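Beta-glucosidase (Saccharopolyspora erythraea D, PDB 5M6G) probably hydrolyses terminal, non-reducing beta-D-glucosyl residues with release of beta-D-glucose, as a member of glycosyl hydrolase family 3. Local coordinates at residues A[452-456]-A[501-507]; A[191-195]-A[446-450]. One frame throughout, in Å; residues are numbered along the deposited sequence.

How the contacts relate
From the N terminus, the chain passes through four parallel strands of the TIM-barrel-like family 3 N-terminal region (68-71, 87-90, 125-128 and 176-177) before the loop that holds 191-195; strand 339-341 comes later. Some 250 residues on, in the C-terminal region, 446-450 follows helix 441-445 and meets that loop, so contact 2 closes a very long loop between the two regions. Just beyond it, 452-456 opens contact 1, a short closure within the C-terminal region that ends at 501-507 after strand 493-499. The two closures run in series, neither nested nor crossed, with centres about 6 Å apart. They join where the Y194 hydroxyl hydrogen-bonds to Y503 O, beside the sorbitol pocket.

Contact 1 (A[452-456]-A[501-507]); sequences WQGSS and TPYAEFE
Q453 lays its side-chain amide against the backbone of A504 and bonds to it twice, the tight middle of a contact between two loops of the family 3 C-terminal region. A504 N donates to Q453 OE1 (3.0 Å), coming from above the carbonyl plane, while Q453 NE2 gives A504 O a straighter bond of 3.0 Å at 159°. A bend in the middle of the glutamine chain lets NE2 also lie over one face of the W452 indole. An amide, donor and acceptor at once, suits this double task. The small methyl of A504 sits against the W452 carbonyl, CB 3.5 Å from W452 O. P502 packs as closely, its CB 3.3 Å from Q453 O, and a CB on G454, which has positive phi, would collide with it.

W452 has its CG opposite the main-chain N (chi1 171°), which carries the indole N-H to E505. There OE2 accepts from W452 NE1 at 2.8 Å in a bent bond. Ring and carboxylate stand 77° apart. E505 OE2 also makes a weak hydrogen bond to the bound sorbitol.

The solvent side is looser. A water donates to both G454 O and P502 O, and S456, exposed beside T501, hydrogen-bonds through OG to N443 OD1. The chemistry is consistent with a sorbitol-binding carboxylate positioned by the indole N-H, on a loop that the glutamine amide holds to its neighbour.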
ATOM      1  N   TRP A 452       3.929  10.932   3.346  1.00 11.62           N
ATOM      2  CA  TRP A 452       3.860  10.212   2.074  1.00 14.91           C
ATOM      3  C   TRP A 452       5.149   9.442   1.796  1.00 13.93           C
ATOM      4  O   TRP A 452       5.133   8.224   1.570  1.00 16.63           O
ATOM      5  CB  TRP A 452       3.579  11.217   0.951  1.00 12.20           C
ATOM      6  CG  TRP A 452       3.684  10.674  -0.436  1.00 16.32           C
ATOM      7  CD1 TRP A 452       3.214   9.477  -0.894  1.00 14.41           C
ATOM      8  CD2 TRP A 452       4.311  11.315  -1.554  1.00 15.84           C
ATOM      9  NE1 TRP A 452       3.504   9.339  -2.233  1.00 17.52           N
ATOM     10  CE2 TRP A 452       4.177  10.453  -2.660  1.00 15.56           C
ATOM     11  CE3 TRP A 452       4.972  12.538  -1.724  1.00 17.43           C
ATOM     12  CZ2 TRP A 452       4.677  10.773  -3.924  1.00 18.62           C
ATOM     13  CZ3 TRP A 452       5.463  12.856  -2.982  1.00 17.64           C
ATOM     14  CH2 TRP A 452       5.315  11.976  -4.062  1.00 15.55           C
ATOM     15  N   GLN A 453       6.280  10.140   1.790  1.00 13.06           N
ATOM     16  CA  GLN A 453       7.563   9.497   1.516  1.00 13.96           C
ATOM     17  C   GLN A 453       8.076   8.665   2.681  1.00 16.63           C
ATOM     18  O   GLN A 453       9.062   7.927   2.512  1.00 13.14           O
ATOM     19  CB  GLN A 453       8.607  10.550   1.165  1.00 11.40           C
ATOM     20  CG  GLN A 453       8.395  11.207  -0.168  1.00 11.48           C
ATOM     21  CD  GLN A 453       8.570  10.222  -1.302  1.00 18.53           C
ATOM     22  OE1 GLN A 453       9.562   9.491  -1.355  1.00 14.51           O
ATOM     23  NE2 GLN A 453       7.601  10.178  -2.200  1.00 13.52           N
ATOM     24  N   GLY A 454       7.443   8.762   3.850  1.00 12.22           N
ATOM     25  CA  GLY A 454       8.065   8.297   5.074  1.00 12.09           C
ATOM     26  C   GLY A 454       9.214   9.216   5.462  1.00 12.80           C
ATOM     27  O   GLY A 454       9.549  10.171   4.770  1.00 16.07           O
ATOM     28  N   SER A 455       9.828   8.908   6.605  1.00 15.20           N
ATOM     29  CA  SER A 455      10.969   9.686   7.075  1.00 14.56           C
ATOM     30  C   SER A 455      11.685   8.898   8.157  1.00 12.30           C
ATOM     31  O   SER A 455      11.146   7.941   8.712  1.00 17.21           O
ATOM     32  CB  SER A 455      10.545  11.052   7.611  1.00 17.68           C
ATOM     33  OG  SER A 455       9.717  10.899   8.741  1.00 17.79           O
ATOM     34  N   SER A 456      12.904   9.335   8.465  1.00 18.70           N
ATOM     35  CA  SER A 456      13.697   8.726   9.519  1.00 13.68           C
ATOM     36  C   SER A 456      13.324   9.298  10.883  1.00 19.50           C
ATOM     37  O   SER A 456      12.896  10.447  11.004  1.00 17.48           O
ATOM     38  CB  SER A 456      15.187   8.944   9.252  1.00 15.18           C
ATOM     39  OG  SER A 456      15.567   8.380   8.010  1.00 16.69           O
ATOM     40  N   THR A 501      16.588   3.988   3.241  1.00 11.41           N
ATOM     41  CA  THR A 501      15.749   4.941   3.952  1.00 12.40           C
ATOM     42  C   THR A 501      14.417   5.094   3.214  1.00 15.09           C
ATOM     43  O   THR A 501      14.275   4.635   2.074  1.00 14.16           O
ATOM     44  CB  THR A 501      16.474   6.282   4.073  1.00 12.82           C
ATOM     45  OG1 THR A 501      16.842   6.737   2.773  1.00 14.72           O
ATOM     46  CG2 THR A 501      17.740   6.135   4.950  1.00 17.51           C
ATOM     47  N   PRO A 502      13.405   5.700   3.844  1.00 13.65           N
ATOM     48  CA  PRO A 502      12.045   5.626   3.285  1.00 11.19           C
ATOM     49  C   PRO A 502      11.871   6.395   1.981  1.00 13.89           C
ATOM     50  O   PRO A 502      12.473   7.448   1.761  1.00 15.28           O
ATOM     51  CB  PRO A 502      11.173   6.234   4.392  1.00 13.10           C
ATOM     52  CG  PRO A 502      11.958   6.014   5.664  1.00 13.84           C
ATOM     53  CD  PRO A 502      13.391   6.174   5.247  1.00 12.59           C
ATOM     54  N   TYR A 503      11.007   5.858   1.118  1.00 12.93           N
ATOM     55  CA  TYR A 503      10.647   6.509  -0.138  1.00 13.22           C
ATOM     56  C   TYR A 503       9.278   5.997  -0.573  1.00 11.71           C
ATOM     57  O   TYR A 503       8.780   4.992  -0.064  1.00 16.78           O
ATOM     58  CB  TYR A 503      11.685   6.231  -1.229  1.00 12.95           C
ATOM     59  CG  TYR A 503      11.951   4.752  -1.393  1.00 11.83           C
ATOM     60  CD1 TYR A 503      11.113   3.954  -2.169  1.00 10.68           C
ATOM     61  CD2 TYR A 503      13.028   4.148  -0.748  1.00 11.08           C
ATOM     62  CE1 TYR A 503      11.342   2.597  -2.309  1.00 13.03           C
ATOM     63  CE2 TYR A 503      13.269   2.793  -0.879  1.00 11.65           C
ATOM     64  CZ  TYR A 503      12.419   2.022  -1.663  1.00 14.69           C
ATOM     65  OH  TYR A 503      12.644   0.674  -1.787  1.00 11.19           O
ATOM     66  N   ALA A 504       8.694   6.678  -1.559  1.00 14.17           N
ATOM     67  CA  ALA A 504       7.450   6.216  -2.160  1.00 12.82           C
ATOM     68  C   ALA A 504       7.385   6.681  -3.606  1.00 14.19           C
ATOM     69  O   ALA A 504       7.851   7.772  -3.939  1.00 14.59           O
ATOM     70  CB  ALA A 504       6.208   6.724  -1.405  1.00 11.82           C
ATOM     71  N   GLU A 505       6.782   5.847  -4.447  1.00 10.69           N
ATOM     72  CA  GLU A 505       6.489   6.134  -5.870  1.00 13.73           C
ATOM     73  C   GLU A 505       7.799   6.506  -6.572  1.00 18.82           C
ATOM     74  O   GLU A 505       8.848   5.907  -6.280  1.00 20.00           O
ATOM     75  CB  GLU A 505       5.388   7.182  -5.982  1.00 16.45           C
ATOM     76  CG  GLU A 505       4.164   6.895  -5.120  1.00 14.04           C
ATOM     77  CD  GLU A 505       3.008   7.848  -5.407  1.00 19.21           C
ATOM     78  OE1 GLU A 505       2.812   8.220  -6.582  1.00 18.85           O
ATOM     79  OE2 GLU A 505       2.299   8.226  -4.450  1.00 19.19           O
ATOM     80  N   PHE A 506       7.765   7.491  -7.476  1.00 16.10           N
ATOM     81  CA  PHE A 506       8.892   7.766  -8.363  1.00 17.36           C
ATOM     82  C   PHE A 506      10.137   8.203  -7.601  1.00 17.97           C
ATOM     83  O   PHE A 506      11.255   8.021  -8.098  1.00 15.95           O
ATOM     84  CB  PHE A 506       8.488   8.830  -9.393  1.00 15.11           C
ATOM     85  CG  PHE A 506       7.886  10.066  -8.779  1.00 16.62           C
ATOM     86  CD1 PHE A 506       6.529  10.133  -8.519  1.00 16.75           C
ATOM     87  CD2 PHE A 506       8.686  11.151  -8.453  1.00 19.73           C
ATOM     88  CE1 PHE A 506       5.971  11.266  -7.943  1.00 25.55           C
ATOM     89  CE2 PHE A 506       8.142  12.290  -7.882  1.00 23.65           C
ATOM     90  CZ  PHE A 506       6.784  12.348  -7.624  1.00 24.17           C
ATOM     91  N   GLU A 507       9.979   8.782  -6.404  1.00 16.78           N
ATOM     92  CA  GLU A 507      11.158   9.162  -5.626  1.00 21.66           C
ATOM     93  C   GLU A 507      12.022   7.957  -5.270  1.00 17.56           C
ATOM     94  O   GLU A 507      13.204   8.123  -4.949  1.00 19.54           O
ATOM     95  CB  GLU A 507      10.750   9.903  -4.344  1.00 18.23           C
ATOM     96  CG  GLU A 507       9.989  11.184  -4.596  1.00 23.18           C
ATOM     97  CD  GLU A 507      10.889  12.326  -5.026  1.00 41.70           C
ATOM     98  OE1 GLU A 507      12.093  12.092  -5.269  1.00 43.57           O
ATOM     99  OE2 GLU A 507      10.392  13.468  -5.127  1.00 49.92           O
TER
HETATM  100  O   HOH W   1      11.874   9.955   3.093  1.00 21.63           O

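Contact 2 (A[191-195]-A[446-450]). With SOR (sorbitol), chain L.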
ATOM      1  N   GLY A 191      10.375   2.246  -7.674  1.00 14.63           N
ATOM      2  CA  GLY A 191      10.197   2.771  -6.336  1.00 10.31           C
ATOM      3  C   GLY A 191       9.014   2.201  -5.576  1.00 14.70           C
ATOM      4  O   GLY A 191       8.877   2.490  -4.384  1.00 12.43           O
ATOM      5  N   ARG A 192       8.157   1.413  -6.225  1.00 13.54           N
ATOM      6  CA  ARG A 192       7.031   0.791  -5.539  1.00 15.80           C
ATOM      7  C   ARG A 192       7.175  -0.724  -5.450  1.00 14.87           C
ATOM      8  O   ARG A 192       6.195  -1.424  -5.166  1.00 13.40           O
ATOM      9  CB  ARG A 192       5.714   1.171  -6.225  1.00 13.09           C
ATOM     10  CG  ARG A 192       5.657   2.631  -6.624  1.00 17.07           C
ATOM     11  CD  ARG A 192       4.230   3.071  -6.953  1.00 11.02           C
ATOM     12  NE  ARG A 192       3.398   3.177  -5.761  1.00 15.40           N
ATOM     13  CZ  ARG A 192       2.229   3.820  -5.728  1.00 17.73           C
ATOM     14  NH1 ARG A 192       1.768   4.407  -6.829  1.00 13.13           N
ATOM     15  NH2 ARG A 192       1.524   3.882  -4.601  1.00 14.47           N
ATOM     16  N   THR A 193       8.383  -1.247  -5.687  1.00 12.63           N
ATOM     17  CA  THR A 193       8.599  -2.682  -5.555  1.00 13.77           C
ATOM     18  C   THR A 193       8.126  -3.189  -4.194  1.00 12.91           C
ATOM     19  O   THR A 193       7.578  -4.293  -4.091  1.00 11.55           O
ATOM     20  CB  THR A 193      10.082  -3.007  -5.770  1.00 13.49           C
ATOM     21  OG1 THR A 193      10.447  -2.668  -7.114  1.00 12.13           O
ATOM     22  CG2 THR A 193      10.363  -4.493  -5.527  1.00 12.69           C
ATOM     23  N   TYR A 194       8.309  -2.390  -3.139  1.00 10.45           N
ATOM     24  CA  TYR A 194       7.927  -2.857  -1.808  1.00 12.77           C
ATOM     25  C   TYR A 194       6.423  -2.899  -1.622  1.00 15.24           C
ATOM     26  O   TYR A 194       5.943  -3.566  -0.699  1.00 11.06           O
ATOM     27  CB  TYR A 194       8.554  -1.988  -0.714  1.00 14.34           C
ATOM     28  CG  TYR A 194       8.015  -0.568  -0.555  1.00 16.09           C
ATOM     29  CD1 TYR A 194       6.847  -0.302   0.174  1.00 11.61           C
ATOM     30  CD2 TYR A 194       8.707   0.505  -1.080  1.00 14.67           C
ATOM     31  CE1 TYR A 194       6.387   1.007   0.337  1.00 13.69           C
ATOM     32  CE2 TYR A 194       8.256   1.800  -0.927  1.00 14.12           C
ATOM     33  CZ  TYR A 194       7.101   2.046  -0.214  1.00 11.99           C
ATOM     34  OH  TYR A 194       6.681   3.346  -0.066  1.00 16.73           O
ATOM     35  N   GLU A 195       5.666  -2.197  -2.462  1.00 14.11           N
ATOM     36  CA  GLU A 195       4.217  -2.286  -2.376  1.00 11.95           C
ATOM     37  C   GLU A 195       3.666  -3.513  -3.083  1.00 11.74           C
ATOM     38  O   GLU A 195       2.453  -3.730  -3.066  1.00 11.85           O
ATOM     39  CB  GLU A 195       3.591  -1.018  -2.953  1.00 14.41           C
ATOM     40  CG  GLU A 195       4.114   0.235  -2.274  1.00 16.79           C
ATOM     41  CD  GLU A 195       3.242   1.436  -2.543  1.00 15.36           C
ATOM     42  OE1 GLU A 195       2.048   1.391  -2.179  1.00 18.80           O
ATOM     43  OE2 GLU A 195       3.757   2.420  -3.115  1.00 15.17           O
ATOM     44  N   GLY A 446       9.568   2.545   6.452  1.00 10.81           N
ATOM     45  CA  GLY A 446       9.623   2.903   5.040  1.00  8.63           C
ATOM     46  C   GLY A 446       8.498   3.860   4.648  1.00 10.63           C
ATOM     47  O   GLY A 446       7.858   4.507   5.486  1.00 13.48           O
ATOM     48  N   GLY A 447       8.260   3.930   3.341  1.00 10.53           N
ATOM     49  CA  GLY A 447       7.321   4.893   2.789  1.00 14.15           C
ATOM     50  C   GLY A 447       5.908   4.699   3.300  1.00 12.16           C
ATOM     51  O   GLY A 447       5.546   3.677   3.882  1.00 12.02           O
ATOM     52  N   TRP A 448       5.087   5.728   3.068  1.00 10.03           N
ATOM     53  CA  TRP A 448       3.676   5.695   3.447  1.00  9.44           C
ATOM     54  C   TRP A 448       3.526   5.433   4.944  1.00 13.73           C
ATOM     55  O   TRP A 448       2.794   4.544   5.375  1.00 12.16           O
ATOM     56  CB  TRP A 448       2.916   4.639   2.640  1.00 11.27           C
ATOM     57  CG  TRP A 448       2.838   4.894   1.158  1.00 14.63           C
ATOM     58  CD1 TRP A 448       3.558   4.270   0.177  1.00 13.89           C
ATOM     59  CD2 TRP A 448       1.966   5.812   0.492  1.00 12.32           C
ATOM     60  NE1 TRP A 448       3.200   4.759  -1.060  1.00 14.66           N
ATOM     61  CE2 TRP A 448       2.221   5.705  -0.894  1.00 15.84           C
ATOM     62  CE3 TRP A 448       0.997   6.725   0.932  1.00 16.46           C
ATOM     63  CZ2 TRP A 448       1.542   6.475  -1.844  1.00 16.66           C
ATOM     64  CZ3 TRP A 448       0.320   7.485  -0.015  1.00 21.55           C
ATOM     65  CH2 TRP A 448       0.599   7.355  -1.385  1.00 20.18           C
ATOM     66  N   THR A 449       4.278   6.176   5.745  1.00 12.10           N
ATOM     67  CA  THR A 449       4.201   6.027   7.194  1.00 11.35           C
ATOM     68  C   THR A 449       4.154   7.433   7.774  1.00 13.22           C
ATOM     69  O   THR A 449       5.159   8.149   7.740  1.00 12.47           O
ATOM     70  CB  THR A 449       5.378   5.222   7.745  1.00 13.04           C
ATOM     71  OG1 THR A 449       5.497   3.978   7.026  1.00 12.87           O
ATOM     72  CG2 THR A 449       5.153   4.926   9.226  1.00 13.34           C
ATOM     73  N   ILE A 450       2.978   7.818   8.277  1.00 12.65           N
ATOM     74  CA  ILE A 450       2.632   9.179   8.677  1.00 13.49           C
ATOM     75  C   ILE A 450       2.663  10.111   7.477  1.00 16.80           C
ATOM     76  O   ILE A 450       1.612  10.574   7.024  1.00 17.34           O
ATOM     77  CB  ILE A 450       3.539   9.723   9.794  1.00 15.32           C
ATOM     78  CG1 ILE A 450       3.596   8.738  10.954  1.00 13.53           C
ATOM     79  CG2 ILE A 450       2.991  11.072  10.260  1.00 13.41           C
ATOM     80  CD1 ILE A 450       2.244   8.348  11.483  1.00 12.13           C
TER
HETATM   81  C1  SOR L 711      -1.634   5.365  -5.276  1.00 25.88           C
HETATM   82  C2  SOR L 711      -2.132   6.197  -4.107  1.00 38.96           C
HETATM   83  C3  SOR L 711      -2.009   7.675  -4.466  1.00 43.25           C
HETATM   84  C4  SOR L 711      -2.151   8.555  -3.227  1.00 31.59           C
HETATM   85  C5  SOR L 711      -1.504   9.934  -3.395  1.00 40.79           C
HETATM   86  C6  SOR L 711      -1.385  10.573  -2.015  1.00 25.74           C
HETATM   87  O1  SOR L 711      -1.220   4.094  -4.838  1.00 22.27           O
HETATM   88  O2  SOR L 711      -3.482   5.871  -3.828  1.00 26.60           O
HETATM   89  O3  SOR L 711      -3.017   7.990  -5.391  1.00 35.74           O
HETATM   90  O4  SOR L 711      -3.518   8.711  -2.907  1.00 40.21           O
HETATM   91  O5  SOR L 711      -0.226   9.852  -4.014  1.00 37.75           O
HETATM   92  O6  SOR L 711      -0.458  11.638  -2.042  1.00 35.41           O
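W448 reaches from the C-terminal region to R192, Y194 and E195 of the TIM-barrel-like N-terminal region, a buried junction of the family 3 two-domain architecture at the wall of the sorbitol pocket.

The polar part gathers on E195 OE2. R192 grips this one oxygen side-on with NE (2.8 Å) and NH2, both in the guanidinium plane, in a salt bridge within the 191-195 loop. W448 NE1 adds a longer bond of 3.2 Å across the contact, bent to 135° and arriving from above the carboxylate plane. Three N-H groups thus satisfy a buried carboxylate oxygen, whose charge the arginine would balance. Replacing E195 by an alanine is likely to leave the R192 guanidinium without its close carboxylate partner and less firmly held where it meets sorbitol, and the W448 N-H without this acceptor.

Packing supplies the rest. Y194 and W448 cross at about a right angle, the phenol oxygen lying 3.3 Å from W448 CD1. That hydroxyl is itself hydrogen-bonded to Y503 O and presses on G447 CA at 3.3 Å; a side chain on G447 would run into it, which suits glycine to the place. W448, with CG anti to its carbonyl carbon (chi1 -65°), points its indole into the pocket, where the ring of W452 meets it edge-to-face.

Ligand contacts come from both loops. R192 NH2, already bonded to E195, donates to sorbitol O1 at 2.8 Å, and the far rim of the indole touches the ligand, W448 CH2 standing 3.5 Å from sorbitol C4.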